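Local coordinates for designed Anbu Protein (Synthetic construct, PDB 5LOY) that assembles helically as a consensus-designed ancestral beta subunit of the proteasome system and probably belongs to the N-terminal nucleophile hydrolases, at residues 7-12 with 161-166; 31-36 with 204-209; 44-49 with 110-115. One frame throughout, in Å; residues are numbered along the deposited sequence.

The three contacts sample different layers of the alpha-beta-beta-alpha sandwich of the proteasome family. Interaction 3 joins central neighbours of one sheet, and interaction 2 crosses from that sheet to the six-stranded one, so they meet where strand 33-38 lies beside strand 42-50. Their centres are 12 Å apart, and the backbone bonds His34 O to Leu46 N and Phe36 O to Ile44 N, each 2.8 Å, probably link them. Interaction 1 lies about 19 Å from either centre, where a hairpin of the six-stranded sheet meets a helix start. The N-terminal Thr1, the nucleophile expected in this family, touches Ala49 of interaction 3 and is weakly hydrogen-bonded to Lys32 of segment 31-36.

Interaction 1: 7-12 with 161-166; sequences RLDEGL and TPDTSL
A two-residue beta hairpin connecting strands 2-8 and 11-21 meets the loop that leads into helix 166-183, tying the six-stranded sheet to its helical layer. Its type I turn runs from Leu8 to Gly11, whose positive phi of 152° would jam a side chain against the preceding carbonyl. Opposite it, Thr161 to Thr164 form a second type I turn, whose first residue donates N to Thr164 OG1. Asp9 N gives a nearly straight hydrogen bond (170°) to Pro162 O, 3.0 Å away, in the carbonyl plane and on a lone pair. A water reinforces this junction, accepting from Glu10 N and donating to Pro162 O and Thr164 O. The buried Leu8 forks between two partners: CD2 lies 3.4 Å from Thr161 O, while CD1 crosses obliquely to Leu166 CD2 at 3.7 Å. An alanine here would remove both methyls and would probably loosen the seating of the hairpin on Leu166 and the 161-164 turn. Glu10, its chain extended beyond CG, places OE1 3.0 Å from Leu166 N, which meets it from above the carboxylate plane. Ser165 is the N-cap, its OG accepting from Asp168 N. A carboxylate beside this helix start is likely to be stabilised in its charged form, whereas Asp9 OD2 and Asp163 OD1, 4.4 Å apart, would repel each other and may each ionise less readily.

Interaction 2: 31-36 with 204-209; sequences RKMHVF and GHRRRI
Arg31 leaves its backbone with CB directed at segment 204-209 and CG anti to the backbone N (chi1 -171°). Already CB meets the other segment, 3.7 Å from Arg208 NH2, and CG lies equally close to that nitrogen. A bend at chi3 then turns the tip, so that Arg206 NH2 sits in plane at the edge of the guanidinium, 3.7 Å from Arg31 NE. Farther out, NH1 of Arg31 hovers over the centre of the Arg208 guanidinium, 3.4 Å from its CZ. The two flat groups are stacked, with centres 4.1 Å apart and planes at 17°, while the Arg206 plane stands nearly perpendicular to that of Arg31, at 82°. So many positive charges would repel, but Arg31 NH2 forms a salt bridge with Asp192, which also pairs weakly with Arg208. Arg206, bent at chi2 and chi3, finds apolar company: Val35 CG2 covers one face toward its rim, 3.5 Å from NH1, and Met33 SD lies 3.6 Å from NH2. Long, flat-tipped arginines suit a gap where Arg31 CA and Arg208 CA are 9.8 Å apart, as here between the two beta sheets stacked in the sandwich of N-terminal nucleophile hydrolases.

Interaction 3: 44-49 with 110-115; sequences IVLLTA and ASFILG
Strands 44-49 and 110-115 run antiparallel as immediate neighbours, their axes 4.8 Å apart at closest and their directions 163° apart. Val45 with Gly115, Leu47 with Ile113 and Ala49 with Ser111 are the hydrogen-bonded pairs, each making two N-H...O bonds. The Leu47 N to Ile113 O bond, 2.9 Å long, is almost straight at 174°, whereas Ala49 N to Ser111 O bends to 136°, so pairing is less ideal at this end. Between them, Leu46 faces Leu114 and Thr48 faces Phe112 as non-hydrogen-bonded pairs, where CA-H...O contacts such as Phe112 CA to Leu47 O, 3.2 Å, add to the cohesion. Side chains of these two pairs share one face. Thr48 turns CG2 to the edge of the Phe112 ring, 3.6 Å from CE2, and Leu46 CD1 approaches CD2 of the same ring obliquely at 3.9 Å. Leu114, with CG anti to the backbone N, reaches CD1 to Ile44 CG2, 3.6 Å away. Branched and aromatic residues thus fill this apolar surface. On the opposite face Leu47 CB lies 4.2 Å from Ile113 CB, and Ser111 satisfies its hydroxyl through Ile128 O. Helix 52-62 covers Leu46 and Phe112, and helix 79-94 covers Ile44 and Leu114; Ala49, Ser111 and Ile113 pack on strand 143-147 of the second sheet, while strands 33-38 and 124-128 flank the pair.

Interaction 1: 7-12 with 161-166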
loop_
_atom_site.group_PDB
_atom_site.type_symbol
_atom_site.label_atom_id
_atom_site.label_comp_id
_atom_site.label_asym_id
_atom_site.label_seq_id
_atom_site.Cartn_x
_atom_site.Cartn_y
_atom_site.Cartn_z
ATOM N N ARG A 7 -9.571 13.820 10.790
ATOM C CA ARG A 7 -10.587 14.700 11.351
ATOM C C ARG A 7 -11.690 13.940 12.116
ATOM O O ARG A 7 -12.328 13.046 11.581
ATOM C CB ARG A 7 -11.212 15.472 10.221
ATOM C CG ARG A 7 -12.098 16.598 10.706
ATOM C CD ARG A 7 -13.204 16.835 9.721
ATOM N NE ARG A 7 -13.929 18.054 10.027
ATOM C CZ ARG A 7 -15.166 18.316 9.586
ATOM N NH1 ARG A 7 -15.818 17.439 8.816
ATOM N NH2 ARG A 7 -15.756 19.460 9.932
ATOM N N LEU A 8 -11.927 14.318 13.365
ATOM C CA LEU A 8 -12.856 13.621 14.249
ATOM C C LEU A 8 -13.775 14.609 14.915
ATOM O O LEU A 8 -13.491 15.801 14.952
ATOM C CB LEU A 8 -12.062 12.893 15.324
ATOM C CG LEU A 8 -10.849 12.175 14.747
ATOM C CD1 LEU A 8 -9.715 12.169 15.732
ATOM C CD2 LEU A 8 -11.219 10.783 14.320
ATOM N N ASP A 9 -14.874 14.117 15.469
ATOM C CA ASP A 9 -15.766 14.978 16.226
ATOM C C ASP A 9 -15.001 15.679 17.337
ATOM O O ASP A 9 -15.204 16.866 17.571
ATOM C CB ASP A 9 -16.950 14.190 16.813
ATOM C CG ASP A 9 -17.963 13.739 15.740
ATOM O OD1 ASP A 9 -17.807 14.107 14.544
ATOM O OD2 ASP A 9 -18.915 12.990 16.093
ATOM N N GLU A 10 -14.095 14.953 17.989
ATOM C CA GLU A 10 -13.314 15.481 19.115
ATOM C C GLU A 10 -12.200 16.476 18.728
ATOM O O GLU A 10 -11.683 17.154 19.600
ATOM C CB GLU A 10 -12.666 14.314 19.895
ATOM C CG GLU A 10 -13.546 13.611 20.932
ATOM C CD GLU A 10 -12.808 12.507 21.733
ATOM O OE1 GLU A 10 -11.536 12.443 21.738
ATOM O OE2 GLU A 10 -13.511 11.673 22.381
ATOM N N GLY A 11 -11.801 16.528 17.449
ATOM C CA GLY A 11 -10.653 17.342 17.017
ATOM C C GLY A 11 -9.892 16.852 15.778
ATOM O O GLY A 11 -10.482 16.326 14.863
ATOM N N LEU A 12 -8.579 17.087 15.734
ATOM C CA LEU A 12 -7.732 16.738 14.585
ATOM C C LEU A 12 -6.434 16.085 15.044
ATOM O O LEU A 12 -5.894 16.417 16.107
ATOM C CB LEU A 12 -7.347 17.982 13.799
ATOM C CG LEU A 12 -8.438 18.877 13.218
ATOM C CD1 LEU A 12 -7.900 20.268 12.911
ATOM C CD2 LEU A 12 -9.019 18.262 11.953
ATOM N N THR A 161 -13.325 6.498 12.396
ATOM C CA THR A 161 -14.653 7.029 12.151
ATOM C C THR A 161 -14.717 8.374 12.852
ATOM O O THR A 161 -13.856 8.687 13.679
ATOM C CB THR A 161 -15.788 6.133 12.734
ATOM O OG1 THR A 161 -15.879 6.304 14.159
ATOM C CG2 THR A 161 -15.589 4.659 12.384
ATOM N N PRO A 162 -15.738 9.182 12.530
ATOM C CA PRO A 162 -15.923 10.457 13.223
ATOM C C PRO A 162 -15.995 10.298 14.740
ATOM O O PRO A 162 -15.671 11.219 15.477
ATOM C CB PRO A 162 -17.277 10.931 12.703
ATOM C CG PRO A 162 -17.452 10.261 11.376
ATOM C CD PRO A 162 -16.704 8.976 11.430
ATOM N N ASP A 163 -16.440 9.136 15.202
ATOM C CA ASP A 163 -16.597 8.906 16.632
ATOM C C ASP A 163 -15.302 8.468 17.339
ATOM O O ASP A 163 -15.253 8.394 18.540
ATOM C CB ASP A 163 -17.694 7.862 16.856
ATOM C CG ASP A 163 -18.452 8.088 18.153
ATOM O OD1 ASP A 163 -18.792 9.256 18.472
ATOM O OD2 ASP A 163 -18.716 7.095 18.866
ATOM N N THR A 164 -14.252 8.178 16.588
ATOM C CA THR A 164 -13.001 7.713 17.170
ATOM C C THR A 164 -12.397 8.771 18.090
ATOM O O THR A 164 -12.468 9.965 17.794
ATOM C CB THR A 164 -11.991 7.366 16.065
ATOM O OG1 THR A 164 -12.542 6.351 15.207
ATOM C CG2 THR A 164 -10.685 6.872 16.652
ATOM N N SER A 165 -11.800 8.340 19.193
ATOM C CA SER A 165 -11.211 9.287 20.173
ATOM C C SER A 165 -9.868 9.803 19.671
ATOM O O SER A 165 -9.245 9.170 18.823
ATOM C CB SER A 165 -11.007 8.620 21.530
ATOM O OG SER A 165 -9.933 7.682 21.462
ATOM N N LEU A 166 -9.428 10.948 20.180
ATOM C CA LEU A 166 -8.127 11.493 19.782
ATOM C C LEU A 166 -7.006 10.526 20.089
ATOM O O LEU A 166 -6.111 10.348 19.269
ATOM C CB LEU A 166 -7.845 12.812 20.484
ATOM C CG LEU A 166 -8.725 13.992 20.067
ATOM C CD1 LEU A 166 -8.375 15.197 20.907
ATOM C CD2 LEU A 166 -8.560 14.304 18.579
HETATM O O HOH W 1 -14.389 11.784 17.985
#

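Interaction 2: 31-36 with 204-209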
loop_
_atom_site.group_PDB
_atom_site.type_symbol
_atom_site.label_atom_id
_atom_site.label_comp_id
_atom_site.label_asym_id
_atom_site.label_seq_id
_atom_site.Cartn_x
_atom_site.Cartn_y
_atom_site.Cartn_z
ATOM N N ARG A 31 11.980 18.367 8.204
ATOM C CA ARG A 31 10.663 18.414 8.856
ATOM C C ARG A 31 9.556 18.776 7.830
ATOM O O ARG A 31 9.760 19.651 7.009
ATOM C CB ARG A 31 10.738 19.465 9.976
ATOM C CG ARG A 31 9.555 19.529 10.933
ATOM C CD ARG A 31 9.622 20.750 11.864
ATOM N NE ARG A 31 9.210 20.401 13.232
ATOM C CZ ARG A 31 10.041 20.061 14.220
ATOM N NH1 ARG A 31 11.352 20.025 14.041
ATOM N NH2 ARG A 31 9.550 19.756 15.410
ATOM N N LYS A 32 8.399 18.124 7.900
ATOM C CA LYS A 32 7.323 18.362 6.947
ATOM C C LYS A 32 6.039 18.937 7.534
ATOM O O LYS A 32 5.038 19.058 6.836
ATOM C CB LYS A 32 7.004 17.056 6.239
ATOM C CG LYS A 32 8.203 16.489 5.481
ATOM C CD LYS A 32 7.887 15.094 4.989
ATOM C CE LYS A 32 9.126 14.312 4.556
ATOM N NZ LYS A 32 9.783 14.959 3.393
ATOM N N MET A 33 6.080 19.309 8.811
ATOM C CA MET A 33 4.948 19.867 9.533
ATOM C C MET A 33 5.271 21.304 9.886
ATOM O O MET A 33 6.349 21.587 10.440
ATOM C CB MET A 33 4.684 19.064 10.804
ATOM C CG MET A 33 3.510 19.556 11.646
ATOM S SD MET A 33 3.180 18.575 13.124
ATOM C CE MET A 33 2.566 17.068 12.380
ATOM N N HIS A 34 4.336 22.205 9.551
ATOM C CA HIS A 34 4.467 23.643 9.807
ATOM C C HIS A 34 3.183 24.147 10.482
ATOM O O HIS A 34 2.076 23.880 10.018
ATOM C CB HIS A 34 4.700 24.418 8.506
ATOM C CG HIS A 34 5.808 23.871 7.670
ATOM N ND1 HIS A 34 7.083 24.399 7.678
ATOM C CD2 HIS A 34 5.843 22.817 6.817
ATOM C CE1 HIS A 34 7.851 23.706 6.854
ATOM N NE2 HIS A 34 7.124 22.737 6.323
ATOM N N VAL A 35 3.352 24.903 11.558
ATOM C CA VAL A 35 2.256 25.337 12.389
ATOM C C VAL A 35 2.161 26.867 12.435
ATOM O O VAL A 35 3.144 27.562 12.656
ATOM C CB VAL A 35 2.423 24.784 13.810
ATOM C CG1 VAL A 35 1.294 25.267 14.707
ATOM C CG2 VAL A 35 2.460 23.266 13.770
ATOM N N PHE A 36 0.954 27.369 12.197
ATOM C CA PHE A 36 0.652 28.791 12.299
ATOM C C PHE A 36 -0.407 28.919 13.390
ATOM O O PHE A 36 -1.501 28.401 13.257
ATOM C CB PHE A 36 0.174 29.305 10.939
ATOM C CG PHE A 36 1.115 28.969 9.821
ATOM C CD1 PHE A 36 1.068 27.731 9.217
ATOM C CD2 PHE A 36 2.105 29.873 9.418
ATOM C CE1 PHE A 36 1.968 27.401 8.208
ATOM C CE2 PHE A 36 3.016 29.558 8.407
ATOM C CZ PHE A 36 2.939 28.313 7.800
ATOM N N GLY A 204 -2.263 21.841 21.663
ATOM C CA GLY A 204 -2.294 21.152 22.966
ATOM C C GLY A 204 -1.127 20.199 23.118
ATOM O O GLY A 204 -0.308 20.355 24.007
ATOM N N HIS A 205 -1.043 19.231 22.215
ATOM C CA HIS A 205 0.035 18.259 22.239
ATOM C C HIS A 205 0.760 18.211 20.900
ATOM O O HIS A 205 0.149 18.071 19.833
ATOM C CB HIS A 205 -0.435 16.847 22.617
ATOM C CG HIS A 205 -1.152 16.767 23.938
ATOM N ND1 HIS A 205 -2.446 16.294 24.095
ATOM C CD2 HIS A 205 -0.713 17.074 25.180
ATOM C CE1 HIS A 205 -2.769 16.337 25.380
ATOM N NE2 HIS A 205 -1.734 16.801 26.057
ATOM N N ARG A 206 2.076 18.347 20.963
ATOM C CA ARG A 206 2.910 18.291 19.780
ATOM C C ARG A 206 4.283 17.794 20.188
ATOM O O ARG A 206 4.897 18.343 21.101
ATOM C CB ARG A 206 2.975 19.667 19.133
ATOM C CG ARG A 206 4.306 20.107 18.557
ATOM C CD ARG A 206 4.381 20.053 17.059
ATOM N NE ARG A 206 4.791 21.359 16.534
ATOM C CZ ARG A 206 5.455 21.556 15.393
ATOM N NH1 ARG A 206 5.746 22.802 15.019
ATOM N NH2 ARG A 206 5.820 20.526 14.615
ATOM N N ARG A 207 4.755 16.743 19.529
ATOM C CA ARG A 207 6.121 16.301 19.746
ATOM C C ARG A 207 6.769 15.593 18.570
ATOM O O ARG A 207 6.126 15.268 17.579
ATOM C CB ARG A 207 6.234 15.439 21.008
ATOM C CG ARG A 207 5.645 14.050 20.909
ATOM C CD ARG A 207 5.685 13.394 22.292
ATOM N NE ARG A 207 5.393 11.959 22.225
ATOM C CZ ARG A 207 6.304 10.978 22.204
ATOM N NH1 ARG A 207 7.604 11.242 22.238
ATOM N NH2 ARG A 207 5.896 9.718 22.138
ATOM N N ARG A 208 8.074 15.408 18.728
ATOM C CA ARG A 208 8.930 14.715 17.807
ATOM C C ARG A 208 9.241 13.309 18.381
ATOM O O ARG A 208 9.579 13.153 19.545
ATOM C CB ARG A 208 10.189 15.567 17.608
ATOM C CG ARG A 208 11.306 14.933 16.784
ATOM C CD ARG A 208 12.179 15.971 16.052
ATOM N NE ARG A 208 11.653 16.279 14.714
ATOM C CZ ARG A 208 12.378 16.759 13.706
ATOM N NH1 ARG A 208 13.660 17.022 13.883
ATOM N NH2 ARG A 208 11.812 16.989 12.516
ATOM N N ILE A 209 9.073 12.292 17.547
ATOM C CA ILE A 209 9.291 10.905 17.921
ATOM C C ILE A 209 10.505 10.372 17.170
ATOM O O ILE A 209 10.454 10.214 15.953
ATOM C CB ILE A 209 8.057 10.081 17.539
ATOM C CG1 ILE A 209 6.872 10.488 18.412
ATOM C CG2 ILE A 209 8.306 8.589 17.722
ATOM C CD1 ILE A 209 5.541 9.938 17.936
HETATM O O HOH W 2 6.439 25.005 12.875
#

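Interaction 3: 44-49 with 110-115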
loop_
_atom_site.group_PDB
_atom_site.type_symbol
_atom_site.label_atom_id
_atom_site.label_comp_id
_atom_site.label_asym_id
_atom_site.label_seq_id
_atom_site.Cartn_x
_atom_site.Cartn_y
_atom_site.Cartn_z
ATOM N N ILE A 44 -3.512 26.600 12.627
ATOM C CA ILE A 44 -3.468 26.038 11.272
ATOM C C ILE A 44 -2.218 25.197 11.087
ATOM O O ILE A 44 -1.127 25.646 11.413
ATOM C CB ILE A 44 -3.476 27.162 10.242
ATOM C CG1 ILE A 44 -4.833 27.853 10.282
ATOM C CG2 ILE A 44 -3.214 26.613 8.849
ATOM C CD1 ILE A 44 -4.865 29.115 9.471
ATOM N N VAL A 45 -2.376 23.987 10.566
ATOM C CA VAL A 45 -1.261 23.072 10.393
ATOM C C VAL A 45 -1.146 22.670 8.941
ATOM O O VAL A 45 -2.142 22.293 8.335
ATOM C CB VAL A 45 -1.465 21.778 11.186
ATOM C CG1 VAL A 45 -0.242 20.885 11.052
ATOM C CG2 VAL A 45 -1.745 22.084 12.640
ATOM N N LEU A 46 0.073 22.757 8.404
ATOM C CA LEU A 46 0.364 22.445 7.002
ATOM C C LEU A 46 1.398 21.313 6.889
ATOM O O LEU A 46 2.475 21.398 7.464
ATOM C CB LEU A 46 0.867 23.709 6.303
ATOM C CG LEU A 46 1.293 23.608 4.833
ATOM C CD1 LEU A 46 0.101 23.322 3.931
ATOM C CD2 LEU A 46 1.963 24.890 4.394
ATOM N N LEU A 47 1.055 20.247 6.173
ATOM C CA LEU A 47 1.971 19.145 5.926
ATOM C C LEU A 47 2.315 19.147 4.442
ATOM O O LEU A 47 1.427 19.331 3.600
ATOM C CB LEU A 47 1.341 17.802 6.305
ATOM C CG LEU A 47 0.637 17.690 7.656
ATOM C CD1 LEU A 47 0.008 16.311 7.822
ATOM C CD2 LEU A 47 1.572 17.973 8.824
ATOM N N THR A 48 3.591 18.883 4.151
ATOM C CA THR A 48 4.123 18.922 2.804
ATOM C C THR A 48 4.596 17.567 2.232
ATOM O O THR A 48 5.048 16.687 2.961
ATOM C CB THR A 48 5.319 19.884 2.736
ATOM O OG1 THR A 48 6.422 19.345 3.466
ATOM C CG2 THR A 48 4.945 21.217 3.325
ATOM N N ALA A 49 4.518 17.423 0.915
ATOM C CA ALA A 49 5.084 16.259 0.228
ATOM C C ALA A 49 5.495 16.609 -1.194
ATOM O O ALA A 49 4.945 17.531 -1.801
ATOM C CB ALA A 49 4.072 15.148 0.193
ATOM N N ALA A 110 4.338 18.779 -6.169
ATOM C CA ALA A 110 4.205 18.831 -4.727
ATOM C C ALA A 110 2.758 18.784 -4.321
ATOM O O ALA A 110 1.861 18.961 -5.125
ATOM C CB ALA A 110 4.853 20.092 -4.185
ATOM N N SER A 111 2.542 18.563 -3.044
ATOM C CA SER A 111 1.218 18.234 -2.550
ATOM C C SER A 111 1.131 18.557 -1.050
ATOM O O SER A 111 2.131 18.459 -0.346
ATOM C CB SER A 111 0.989 16.742 -2.800
ATOM O OG SER A 111 -0.360 16.460 -2.633
ATOM N N PHE A 112 -0.049 18.926 -0.555
ATOM C CA PHE A 112 -0.166 19.367 0.827
ATOM C C PHE A 112 -1.437 18.889 1.509
ATOM O O PHE A 112 -2.454 18.611 0.861
ATOM C CB PHE A 112 -0.153 20.891 0.886
ATOM C CG PHE A 112 1.043 21.531 0.215
ATOM C CD1 PHE A 112 1.043 21.779 -1.144
ATOM C CD2 PHE A 112 2.162 21.871 0.952
ATOM C CE1 PHE A 112 2.134 22.340 -1.758
ATOM C CE2 PHE A 112 3.243 22.443 0.351
ATOM C CZ PHE A 112 3.234 22.682 -1.008
ATOM N N ILE A 113 -1.384 18.865 2.837
ATOM C CA ILE A 113 -2.561 18.707 3.664
ATOM C C ILE A 113 -2.637 19.893 4.594
ATOM O O ILE A 113 -1.623 20.289 5.184
ATOM C CB ILE A 113 -2.473 17.437 4.511
ATOM C CG1 ILE A 113 -2.724 16.228 3.619
ATOM C CG2 ILE A 113 -3.496 17.458 5.643
ATOM C CD1 ILE A 113 -2.387 14.904 4.289
ATOM N N LEU A 114 -3.818 20.485 4.707
ATOM C CA LEU A 114 -3.982 21.707 5.463
ATOM C C LEU A 114 -5.171 21.522 6.346
ATOM O O LEU A 114 -6.253 21.191 5.872
ATOM C CB LEU A 114 -4.239 22.893 4.526
ATOM C CG LEU A 114 -4.500 24.214 5.264
ATOM C CD1 LEU A 114 -3.197 24.789 5.769
ATOM C CD2 LEU A 114 -5.166 25.234 4.384
ATOM N N GLY A 115 -5.005 21.774 7.629
ATOM C CA GLY A 115 -6.150 21.719 8.547
ATOM C C GLY A 115 -5.996 22.569 9.772
ATOM O O GLY A 115 -4.932 23.115 10.030
#